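PDB 3CZP: putative polyphosphate kinase 2 from Pseudomonas aeruginosa PAO1, which uses inorganic polyphosphate as phosphate donor to convert AMP to ADP, and less efficiently GMP to GDP, with magnesium as cofactor. Local coordinates for residues 128-132 and 198-203; 42-48 and 146-152; 408-414 and 467-473. All coordinates share one frame. Numbering follows the deposited sequence.

Contact 1: residues 128-132 and 198-203; sequences LDQAI and RVLRRT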
loop_
_atom_site.group_PDB
_atom_site.type_symbol
_atom_site.label_atom_id
_atom_site.label_comp_id
_atom_site.label_asym_id
_atom_site.label_seq_id
_atom_site.Cartn_x
_atom_site.Cartn_y
_atom_site.Cartn_z
ATOM N N LEU A 128 -16.228 21.916 14.593
ATOM C CA LEU A 128 -16.318 20.765 15.468
ATOM C C LEU A 128 -17.601 19.974 15.231
ATOM O O LEU A 128 -17.568 18.757 15.215
ATOM C CB LEU A 128 -16.251 21.123 16.941
ATOM C CG LEU A 128 -16.353 19.915 17.892
ATOM C CD1 LEU A 128 -15.204 18.921 17.727
ATOM C CD2 LEU A 128 -16.458 20.348 19.384
ATOM N N ASP A 129 -18.730 20.662 15.090
ATOM C CA ASP A 129 -19.996 19.962 14.867
ATOM C C ASP A 129 -19.980 19.146 13.561
ATOM O O ASP A 129 -20.578 18.031 13.467
ATOM C CB ASP A 129 -21.148 20.942 14.918
ATOM C CG ASP A 129 -21.427 21.451 16.356
ATOM O OD1 ASP A 129 -20.755 21.012 17.356
ATOM O OD2 ASP A 129 -22.337 22.284 16.486
ATOM N N GLN A 130 -19.257 19.671 12.591
ATOM C CA GLN A 130 -19.123 19.017 11.281
ATOM C C GLN A 130 -18.265 17.773 11.374
ATOM O O GLN A 130 -18.630 16.787 10.803
ATOM C CB GLN A 130 -18.596 19.978 10.227
ATOM C CG GLN A 130 -19.666 21.061 9.887
ATOM C CD GLN A 130 -19.124 22.189 9.074
ATOM O OE1 GLN A 130 -18.216 21.992 8.284
ATOM N NE2 GLN A 130 -19.694 23.380 9.242
ATOM N N ALA A 131 -17.144 17.871 12.094
ATOM C CA ALA A 131 -16.241 16.800 12.398
ATOM C C ALA A 131 -16.942 15.711 13.160
ATOM O O ALA A 131 -16.739 14.522 12.898
ATOM C CB ALA A 131 -15.023 17.326 13.213
ATOM N N ILE A 132 -17.778 16.109 14.102
ATOM C CA ILE A 132 -18.564 15.151 14.843
ATOM C C ILE A 132 -19.425 14.367 13.906
ATOM O O ILE A 132 -19.416 13.136 13.970
ATOM C CB ILE A 132 -19.450 15.781 15.972
ATOM C CG1 ILE A 132 -18.551 16.332 17.074
ATOM C CG2 ILE A 132 -20.387 14.721 16.547
ATOM C CD1 ILE A 132 -19.284 17.139 18.180
ATOM N N ARG A 198 -20.053 16.504 24.434
ATOM C CA ARG A 198 -20.767 16.759 23.194
ATOM C C ARG A 198 -20.395 15.730 22.129
ATOM O O ARG A 198 -21.266 15.148 21.504
ATOM C CB ARG A 198 -20.443 18.181 22.713
ATOM C CG ARG A 198 -21.224 18.657 21.521
ATOM C CD ARG A 198 -20.830 20.086 21.111
ATOM N NE ARG A 198 -21.065 20.914 22.276
ATOM C CZ ARG A 198 -21.915 21.921 22.395
ATOM N NH1 ARG A 198 -22.619 22.365 21.353
ATOM N NH2 ARG A 198 -22.025 22.524 23.603
ATOM N N VAL A 199 -19.101 15.463 21.966
ATOM C CA VAL A 199 -18.643 14.378 21.070
ATOM C C VAL A 199 -19.198 13.018 21.386
ATOM O O VAL A 199 -19.711 12.322 20.490
ATOM C CB VAL A 199 -17.063 14.325 21.010
ATOM C CG1 VAL A 199 -16.578 13.158 20.276
ATOM C CG2 VAL A 199 -16.511 15.637 20.340
ATOM N N LEU A 200 -19.127 12.634 22.667
ATOM C CA LEU A 200 -19.567 11.325 23.113
ATOM C C LEU A 200 -21.092 11.107 22.994
ATOM O O LEU A 200 -21.535 10.087 22.485
ATOM C CB LEU A 200 -19.060 11.045 24.564
ATOM C CG LEU A 200 -17.709 10.280 24.607
ATOM C CD1 LEU A 200 -16.561 10.993 23.828
ATOM C CD2 LEU A 200 -17.332 10.041 26.061
ATOM N N ARG A 201 -21.895 12.087 23.377
ATOM C CA ARG A 201 -23.327 11.989 23.220
ATOM C C ARG A 201 -23.739 11.737 21.778
ATOM O O ARG A 201 -24.658 10.924 21.486
ATOM C CB ARG A 201 -23.979 13.265 23.790
ATOM C CG ARG A 201 -25.471 13.506 23.452
ATOM C CD ARG A 201 -26.408 12.480 24.129
ATOM N NE ARG A 201 -27.783 12.751 23.715
ATOM C CZ ARG A 201 -28.612 13.562 24.347
ATOM N NH1 ARG A 201 -29.843 13.741 23.850
ATOM N NH2 ARG A 201 -28.196 14.200 25.456
ATOM N N ARG A 202 -23.093 12.448 20.862
ATOM C CA ARG A 202 -23.465 12.428 19.462
ATOM C C ARG A 202 -22.977 11.193 18.683
ATOM O O ARG A 202 -23.522 10.848 17.638
ATOM C CB ARG A 202 -22.983 13.731 18.792
ATOM C CG ARG A 202 -23.585 14.948 19.436
ATOM C CD ARG A 202 -23.378 16.210 18.682
ATOM N NE ARG A 202 -23.915 17.365 19.402
ATOM C CZ ARG A 202 -23.865 18.608 18.954
ATOM N NH1 ARG A 202 -24.380 19.590 19.698
ATOM N NH2 ARG A 202 -23.315 18.883 17.780
ATOM N N THR A 203 -21.942 10.543 19.186
ATOM C CA THR A 203 -21.290 9.457 18.464
ATOM C C THR A 203 -21.374 8.129 19.176
ATOM O O THR A 203 -20.808 7.130 18.700
ATOM C CB THR A 203 -19.825 9.803 18.163
ATOM O OG1 THR A 203 -19.140 9.979 19.398
ATOM C CG2 THR A 203 -19.747 11.072 17.262
HETATM O O HOH W 1 -22.644 17.455 15.184
HETATM O O HOH W 2 -23.228 22.470 19.023
#

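Contact 2: residues 42-48 and 146-152; sequences FPVIILI and GALLFKF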
loop_
_atom_site.group_PDB
_atom_site.type_symbol
_atom_site.label_atom_id
_atom_site.label_comp_id
_atom_site.label_asym_id
_atom_site.label_seq_id
_atom_site.Cartn_x
_atom_site.Cartn_y
_atom_site.Cartn_z
ATOM N N PHE A 42 -14.411 -10.146 9.462
ATOM C CA PHE A 42 -14.600 -8.794 9.816
ATOM C C PHE A 42 -13.387 -8.298 10.610
ATOM O O PHE A 42 -12.657 -9.084 11.219
ATOM C CB PHE A 42 -15.922 -8.578 10.619
ATOM C CG PHE A 42 -15.964 -9.323 11.936
ATOM C CD1 PHE A 42 -15.458 -8.749 13.093
ATOM C CD2 PHE A 42 -16.531 -10.599 12.019
ATOM C CE1 PHE A 42 -15.492 -9.433 14.354
ATOM C CE2 PHE A 42 -16.543 -11.290 13.277
ATOM C CZ PHE A 42 -15.989 -10.691 14.441
ATOM N N PRO A 43 -13.156 -7.011 10.557
ATOM C CA PRO A 43 -12.116 -6.353 11.316
ATOM C C PRO A 43 -12.561 -5.967 12.690
ATOM O O PRO A 43 -13.756 -5.752 12.919
ATOM C CB PRO A 43 -11.885 -5.079 10.511
ATOM C CG PRO A 43 -13.155 -4.722 9.987
ATOM C CD PRO A 43 -13.813 -6.065 9.649
ATOM N N VAL A 44 -11.590 -5.802 13.584
ATOM C CA VAL A 44 -11.842 -5.204 14.865
ATOM C C VAL A 44 -11.067 -3.902 15.004
ATOM O O VAL A 44 -9.905 -3.864 14.748
ATOM C CB VAL A 44 -11.476 -6.157 16.013
ATOM C CG1 VAL A 44 -11.715 -5.459 17.394
ATOM C CG2 VAL A 44 -12.313 -7.358 15.900
ATOM N N ILE A 45 -11.781 -2.817 15.330
ATOM C CA ILE A 45 -11.144 -1.539 15.525
ATOM C C ILE A 45 -11.431 -1.036 16.924
ATOM O O ILE A 45 -12.590 -1.009 17.354
ATOM C CB ILE A 45 -11.642 -0.472 14.484
ATOM C CG1 ILE A 45 -11.431 -1.026 13.085
ATOM C CG2 ILE A 45 -10.967 0.984 14.799
ATOM C CD1 ILE A 45 -12.209 -0.240 11.949
ATOM N N ILE A 46 -10.378 -0.621 17.602
ATOM C CA ILE A 46 -10.451 -0.122 18.965
ATOM C C ILE A 46 -9.860 1.288 19.027
ATOM O O ILE A 46 -8.728 1.483 18.709
ATOM C CB ILE A 46 -9.677 -1.052 19.967
ATOM C CG1 ILE A 46 -10.155 -2.533 19.879
ATOM C CG2 ILE A 46 -9.714 -0.479 21.364
ATOM C CD1 ILE A 46 -9.184 -3.568 20.617
ATOM N N LEU A 47 -10.702 2.261 19.378
ATOM C CA LEU A 47 -10.277 3.655 19.615
ATOM C C LEU A 47 -10.022 3.904 21.090
ATOM O O LEU A 47 -10.775 3.461 21.957
ATOM C CB LEU A 47 -11.292 4.631 19.077
ATOM C CG LEU A 47 -11.885 4.414 17.658
ATOM C CD1 LEU A 47 -12.837 5.598 17.299
ATOM C CD2 LEU A 47 -10.825 4.116 16.610
ATOM N N ILE A 48 -8.943 4.627 21.343
ATOM C CA ILE A 48 -8.402 4.878 22.680
ATOM C C ILE A 48 -8.322 6.372 22.822
ATOM O O ILE A 48 -7.648 7.011 22.026
ATOM C CB ILE A 48 -6.970 4.192 22.897
ATOM C CG1 ILE A 48 -7.074 2.679 22.657
ATOM C CG2 ILE A 48 -6.374 4.558 24.241
ATOM C CD1 ILE A 48 -7.977 1.905 23.649
ATOM N N GLY A 146 -19.178 -4.220 8.256
ATOM C CA GLY A 146 -18.987 -5.381 9.087
ATOM C C GLY A 146 -18.061 -5.170 10.249
ATOM O O GLY A 146 -17.881 -6.091 11.057
ATOM N N ALA A 147 -17.451 -3.988 10.355
ATOM C CA ALA A 147 -16.500 -3.768 11.433
ATOM C C ALA A 147 -17.146 -3.910 12.795
ATOM O O ALA A 147 -18.285 -3.454 13.022
ATOM C CB ALA A 147 -15.811 -2.328 11.339
ATOM N N LEU A 148 -16.345 -4.464 13.719
ATOM C CA LEU A 148 -16.584 -4.398 15.142
ATOM C C LEU A 148 -15.740 -3.286 15.765
ATOM O O LEU A 148 -14.529 -3.382 15.870
ATOM C CB LEU A 148 -16.279 -5.756 15.795
ATOM C CG LEU A 148 -16.512 -5.882 17.302
ATOM C CD1 LEU A 148 -17.998 -5.755 17.664
ATOM C CD2 LEU A 148 -15.869 -7.201 17.842
ATOM N N LEU A 149 -16.436 -2.242 16.211
ATOM C CA LEU A 149 -15.844 -0.985 16.585
ATOM C C LEU A 149 -16.082 -0.714 18.054
ATOM O O LEU A 149 -17.228 -0.549 18.524
ATOM C CB LEU A 149 -16.459 0.147 15.765
ATOM C CG LEU A 149 -15.995 1.556 16.178
ATOM C CD1 LEU A 149 -14.479 1.727 16.009
ATOM C CD2 LEU A 149 -16.696 2.605 15.365
ATOM N N PHE A 150 -15.010 -0.700 18.803
ATOM C CA PHE A 150 -15.038 -0.331 20.211
ATOM C C PHE A 150 -14.481 1.084 20.377
ATOM O O PHE A 150 -13.454 1.408 19.769
ATOM C CB PHE A 150 -14.129 -1.281 21.000
ATOM C CG PHE A 150 -14.600 -2.703 21.034
ATOM C CD1 PHE A 150 -15.462 -3.146 22.066
ATOM C CD2 PHE A 150 -14.126 -3.636 20.110
ATOM C CE1 PHE A 150 -15.848 -4.474 22.124
ATOM C CE2 PHE A 150 -14.546 -4.939 20.162
ATOM C CZ PHE A 150 -15.407 -5.358 21.158
ATOM N N LYS A 151 -15.091 1.917 21.233
ATOM C CA LYS A 151 -14.503 3.214 21.600
ATOM C C LYS A 151 -14.398 3.358 23.150
ATOM O O LYS A 151 -15.394 3.321 23.862
ATOM C CB LYS A 151 -15.304 4.367 21.011
ATOM C CG LYS A 151 -15.654 4.205 19.543
ATOM C CD LYS A 151 -16.312 5.406 19.031
ATOM C CE LYS A 151 -17.815 5.208 18.877
ATOM N NZ LYS A 151 -18.278 6.456 18.501
ATOM N N PHE A 152 -13.189 3.577 23.646
ATOM C CA PHE A 152 -12.975 3.656 25.057
ATOM C C PHE A 152 -12.502 5.029 25.395
ATOM O O PHE A 152 -11.522 5.543 24.817
ATOM C CB PHE A 152 -11.980 2.596 25.571
ATOM C CG PHE A 152 -12.448 1.202 25.432
ATOM C CD1 PHE A 152 -13.338 0.640 26.335
ATOM C CD2 PHE A 152 -11.960 0.403 24.402
ATOM C CE1 PHE A 152 -13.742 -0.684 26.174
ATOM C CE2 PHE A 152 -12.332 -0.930 24.273
ATOM C CZ PHE A 152 -13.221 -1.457 25.120
#

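Contact 3: residues 408-414 and 467-473; sequences KFWLAID and WTLVEAN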
loop_
_atom_site.group_PDB
_atom_site.type_symbol
_atom_site.label_atom_id
_atom_site.label_comp_id
_atom_site.label_asym_id
_atom_site.label_seq_id
_atom_site.Cartn_x
_atom_site.Cartn_y
_atom_site.Cartn_z
ATOM N N LYS A 408 -17.543 14.032 -13.159
ATOM C CA LYS A 408 -18.150 12.705 -13.338
ATOM C C LYS A 408 -18.920 12.603 -14.665
ATOM O O LYS A 408 -19.821 13.392 -14.925
ATOM C CB LYS A 408 -19.140 12.446 -12.185
ATOM C CG LYS A 408 -18.516 12.304 -10.801
ATOM C CD LYS A 408 -19.571 11.917 -9.769
ATOM C CE LYS A 408 -20.534 13.036 -9.417
ATOM N NZ LYS A 408 -21.430 12.757 -8.176
ATOM N N PHE A 409 -18.585 11.618 -15.488
ATOM C CA PHE A 409 -19.171 11.470 -16.816
ATOM C C PHE A 409 -19.963 10.165 -16.941
ATOM O O PHE A 409 -19.458 9.092 -16.639
ATOM C CB PHE A 409 -18.054 11.489 -17.897
ATOM C CG PHE A 409 -17.254 12.802 -17.967
ATOM C CD1 PHE A 409 -17.816 13.964 -18.499
ATOM C CD2 PHE A 409 -15.966 12.866 -17.490
ATOM C CE1 PHE A 409 -17.122 15.123 -18.541
ATOM C CE2 PHE A 409 -15.256 14.043 -17.566
ATOM C CZ PHE A 409 -15.832 15.165 -18.082
ATOM N N TRP A 410 -21.183 10.263 -17.447
ATOM C CA TRP A 410 -21.922 9.128 -17.901
ATOM C C TRP A 410 -22.021 9.275 -19.386
ATOM O O TRP A 410 -22.695 10.169 -19.869
ATOM C CB TRP A 410 -23.342 9.051 -17.310
ATOM C CG TRP A 410 -24.077 7.940 -17.928
ATOM C CD1 TRP A 410 -24.974 8.008 -18.986
ATOM C CD2 TRP A 410 -23.903 6.542 -17.649
ATOM N NE1 TRP A 410 -25.382 6.721 -19.341
ATOM C CE2 TRP A 410 -24.747 5.816 -18.543
ATOM C CE3 TRP A 410 -23.112 5.833 -16.739
ATOM C CZ2 TRP A 410 -24.826 4.426 -18.532
ATOM C CZ3 TRP A 410 -23.196 4.428 -16.737
ATOM C CH2 TRP A 410 -24.031 3.746 -17.621
ATOM N N LEU A 411 -21.320 8.412 -20.105
ATOM C CA LEU A 411 -21.373 8.432 -21.560
ATOM C C LEU A 411 -22.563 7.594 -22.013
ATOM O O LEU A 411 -22.604 6.372 -21.824
ATOM C CB LEU A 411 -20.069 7.938 -22.212
ATOM C CG LEU A 411 -19.009 9.022 -22.480
ATOM C CD1 LEU A 411 -18.594 9.754 -21.231
ATOM C CD2 LEU A 411 -17.780 8.346 -23.172
ATOM N N ALA A 412 -23.516 8.270 -22.645
ATOM C CA ALA A 412 -24.776 7.647 -23.032
ATOM C C ALA A 412 -24.789 7.369 -24.539
ATOM O O ALA A 412 -24.473 8.245 -25.339
ATOM C CB ALA A 412 -25.951 8.541 -22.610
ATOM N N ILE A 413 -25.145 6.134 -24.911
ATOM C CA ILE A 413 -25.394 5.787 -26.301
ATOM C C ILE A 413 -26.715 5.024 -26.350
ATOM O O ILE A 413 -27.185 4.537 -25.298
ATOM C CB ILE A 413 -24.260 4.931 -26.985
ATOM C CG1 ILE A 413 -24.090 3.564 -26.348
ATOM C CG2 ILE A 413 -22.905 5.681 -27.077
ATOM C CD1 ILE A 413 -22.847 2.763 -26.915
ATOM N N ASP A 414 -27.324 4.912 -27.541
ATOM C CA ASP A 414 -28.548 4.108 -27.659
ATOM C C ASP A 414 -28.222 2.661 -28.025
ATOM O O ASP A 414 -27.045 2.325 -28.279
ATOM C CB ASP A 414 -29.599 4.753 -28.566
ATOM C CG ASP A 414 -29.101 5.009 -29.975
ATOM O OD1 ASP A 414 -28.322 4.173 -30.469
ATOM O OD2 ASP A 414 -29.504 6.049 -30.577
ATOM N N TRP A 467 -23.209 15.256 -11.838
ATOM C CA TRP A 467 -23.050 14.359 -12.968
ATOM C C TRP A 467 -23.190 15.082 -14.321
ATOM O O TRP A 467 -24.093 15.863 -14.488
ATOM C CB TRP A 467 -24.100 13.274 -12.905
ATOM C CG TRP A 467 -23.659 12.138 -12.095
ATOM C CD1 TRP A 467 -24.002 11.889 -10.831
ATOM C CD2 TRP A 467 -22.777 11.084 -12.506
ATOM N NE1 TRP A 467 -23.416 10.755 -10.401
ATOM C CE2 TRP A 467 -22.635 10.231 -11.397
ATOM C CE3 TRP A 467 -22.102 10.779 -13.705
ATOM C CZ2 TRP A 467 -21.834 9.084 -11.419
ATOM C CZ3 TRP A 467 -21.290 9.655 -13.739
ATOM C CH2 TRP A 467 -21.176 8.792 -12.610
ATOM N N THR A 468 -22.316 14.752 -15.282
ATOM C CA THR A 468 -22.408 15.240 -16.660
ATOM C C THR A 468 -22.770 14.091 -17.519
ATOM O O THR A 468 -22.040 13.130 -17.582
ATOM C CB THR A 468 -21.058 15.796 -17.179
ATOM O OG1 THR A 468 -20.562 16.733 -16.230
ATOM C CG2 THR A 468 -21.192 16.471 -18.614
ATOM N N LEU A 469 -23.936 14.192 -18.145
ATOM C CA LEU A 469 -24.382 13.208 -19.075
ATOM C C LEU A 469 -23.809 13.584 -20.459
ATOM O O LEU A 469 -24.098 14.661 -20.991
ATOM C CB LEU A 469 -25.938 13.117 -19.067
ATOM C CG LEU A 469 -26.610 12.965 -17.688
ATOM C CD1 LEU A 469 -28.123 13.177 -17.745
ATOM C CD2 LEU A 469 -26.250 11.629 -16.970
ATOM N N VAL A 470 -22.993 12.694 -21.022
ATOM C CA VAL A 470 -22.371 12.937 -22.314
ATOM C C VAL A 470 -23.148 12.180 -23.399
ATOM O O VAL A 470 -23.304 10.984 -23.327
ATOM C CB VAL A 470 -20.877 12.539 -22.290
ATOM C CG1 VAL A 470 -20.206 12.884 -23.636
ATOM C CG2 VAL A 470 -20.147 13.221 -21.106
ATOM N N GLU A 471 -23.692 12.903 -24.354
ATOM C CA GLU A 471 -24.396 12.314 -25.519
ATOM C C GLU A 471 -23.294 11.735 -26.397
ATOM O O GLU A 471 -22.522 12.480 -27.003
ATOM C CB GLU A 471 -25.174 13.383 -26.291
ATOM C CG GLU A 471 -26.307 14.083 -25.536
ATOM C CD GLU A 471 -25.836 15.207 -24.601
ATOM O OE1 GLU A 471 -24.619 15.405 -24.392
ATOM O OE2 GLU A 471 -26.719 15.874 -24.059
ATOM N N ALA A 472 -23.170 10.413 -26.414
ATOM C CA ALA A 472 -21.926 9.766 -26.874
ATOM C C ALA A 472 -22.038 8.971 -28.164
ATOM O O ALA A 472 -21.055 8.401 -28.631
ATOM C CB ALA A 472 -21.359 8.894 -25.736
ATOM N N ASN A 473 -23.207 8.998 -28.807
ATOM C CA ASN A 473 -23.382 8.346 -30.099
ATOM C C ASN A 473 -22.354 8.810 -31.159
ATOM O O ASN A 473 -22.008 8.037 -32.041
ATOM C CB ASN A 473 -24.792 8.601 -30.676
ATOM C CG ASN A 473 -25.855 7.648 -30.142
ATOM O OD1 ASN A 473 -25.598 6.880 -29.236
ATOM N ND2 ASN A 473 -27.090 7.721 -30.719
HETATM O O HOH W 3 -19.310 16.666 -13.796
#

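Contact 1: residues 128-132 and 198-203
Residues 128-132 and 198-203 are short lengths of two helices that run in the same general direction, their segment axes inclined by 34° and 10.6 Å apart at closest approach. The nearest CA pair, Ile132 CA to Val199 CA at 6.3 Å, marks where the backbones come together. Ile132 is the centre of the interface: its side chain enters as a knob between Arg198, Val199, Arg202 and Thr203. Within that hole Ile132 CG2 lies 3.6 Å from Arg202 CB and 3.8 Å from Thr203 CG2, while Ile132 CD1 lies 3.8 Å from Val199 CG2. Leu128 and Val199 extend the apolar side and also pack on helix 110-119, through Met114 and Tyr111 respectively. One turn before Ile132, Asp129 supplies the polar margin. Its OD1 forms a long salt bridge to Arg202 NH2 at 3.4 Å, reinforced by two waters: water 1 joins Asp129 O (2.7 Å) to Arg202 NH2 (3.0 Å), and water 2 joins Asp129 OD2 (2.7 Å) to Arg202 NH1 (3.2 Å). No direct hydrogen bond crosses the pair. The chemistry thus implies a helix-helix joint in the N-terminal PPK2 domain held by one buried apolar knob, with a partly hydrated ion pair along its more exposed margin.

Contact 2: residues 42-48 and 146-152
Backbone hydrogen bonds define this contact as two parallel strands, 44-48 and 148-152, whose axes lie 4.7 Å apart at an angle of 12°. Five bonds cross between the segments, the first reaching Pro43 just before strand 44-48, all with N-H...O angles of at least 164°: Leu148 N to Pro43 O (3.0 Å), Ile45 N to Leu148 O (2.9 Å), Phe150 N to Ile45 O (2.8 Å), Leu47 N to Phe150 O (2.9 Å) and Phe152 N to Leu47 O (2.9 Å). Apolar contacts occupy both faces. On one, Val44, Ile46 and Ile48 meet Leu148, Phe150 and Phe152; Val44 CG1 reaches the edge of the Phe150 ring (CE2, 4.0 Å), and Ile46 CG2 that of Phe152 (CD2, 3.9 Å), beneath helix 218-238. On the other, Ile45 CG2 touches Leu149 CD1 at 3.8 Å, beside helix 125-144. The turn into the second strand uses Gly146, whose phi of 130° belongs to a Schellman motif ending that helix. Lys151 is the polar exception: its NZ binds Thr203 O, Tyr111 OH and Glu139. The chemistry implies the hydrophobic middle of a P-loop-type alpha/beta sheet, with one lysine charge compensated by Glu139 in the adjacent helix layer.

Contact 3: residues 408-414 and 467-473
Hydrophobic side chains on both faces of a parallel strand pair form the middle of this contact. On one face Phe409 CD1 lies 3.6 Å from Val470 CG2, and Leu411 CD1 3.8 Å from Val470 CB; on the other, Trp410 CB meets Leu469 CD2 at 3.9 Å. There too the Trp467 indole receives a CH-pi contact, with Lys408 CB 3.8 Å from the centroid of its six-membered ring and 14° off the normal. Between the faces, strands 408-412 and 467-471, 4.7 Å apart and inclined by 28°, exchange backbone hydrogen bonds such as Val470 N to Trp410 O (2.8 Å). Ala472 N to Ala412 O, at 2.7 Å, carries the pairing beyond the second strand. The polar edge consists of two hydrogen bonds: Asn473 OD1 accepts from Asp414 N (3.1 Å), and Asn473 ND2 donates to Asp414 OD2 (2.9 Å). Asp414 is also the N-cap of helix 415-427, its OD1 accepting from Thr417 N. At the other end, Lys408 NZ pairs with Glu396 and bonds to Thr460 O and Tyr368 OH. The 2-3-1-4-5 strand order is that of a P-loop-type fold, here in the probably active PPK2 domain. Strand 467-471 is one edge strand, within this chain, of that sheet; strand 404-412 continues it inward to 300-307, while helix 475-496 packs against Phe409, Thr468 and Val470 and helix 446-460 against Trp410, Trp467 and Leu469.

After helix 15-39 comes the first strand, 44-50. Much further on, helix 125-144 leads directly into strand 148-155, which lies beside 44-50, so contact 2 closes a loop with 97 residues between its segments. Contact 1 opens within that loop and closes only at 198-203, with 65 residues between its segments; the two therefore cross. They touch where Thr203 O meets Lys151 NZ at 2.6 Å, a probable hydrogen bond joining the end of helix 186-203 to the central sheet. Contact 3 follows in series, 52 residues separating its segments, and pairs the last two strands of the second PPK2 domain. Its centre is about 41 Å from that of contact 2.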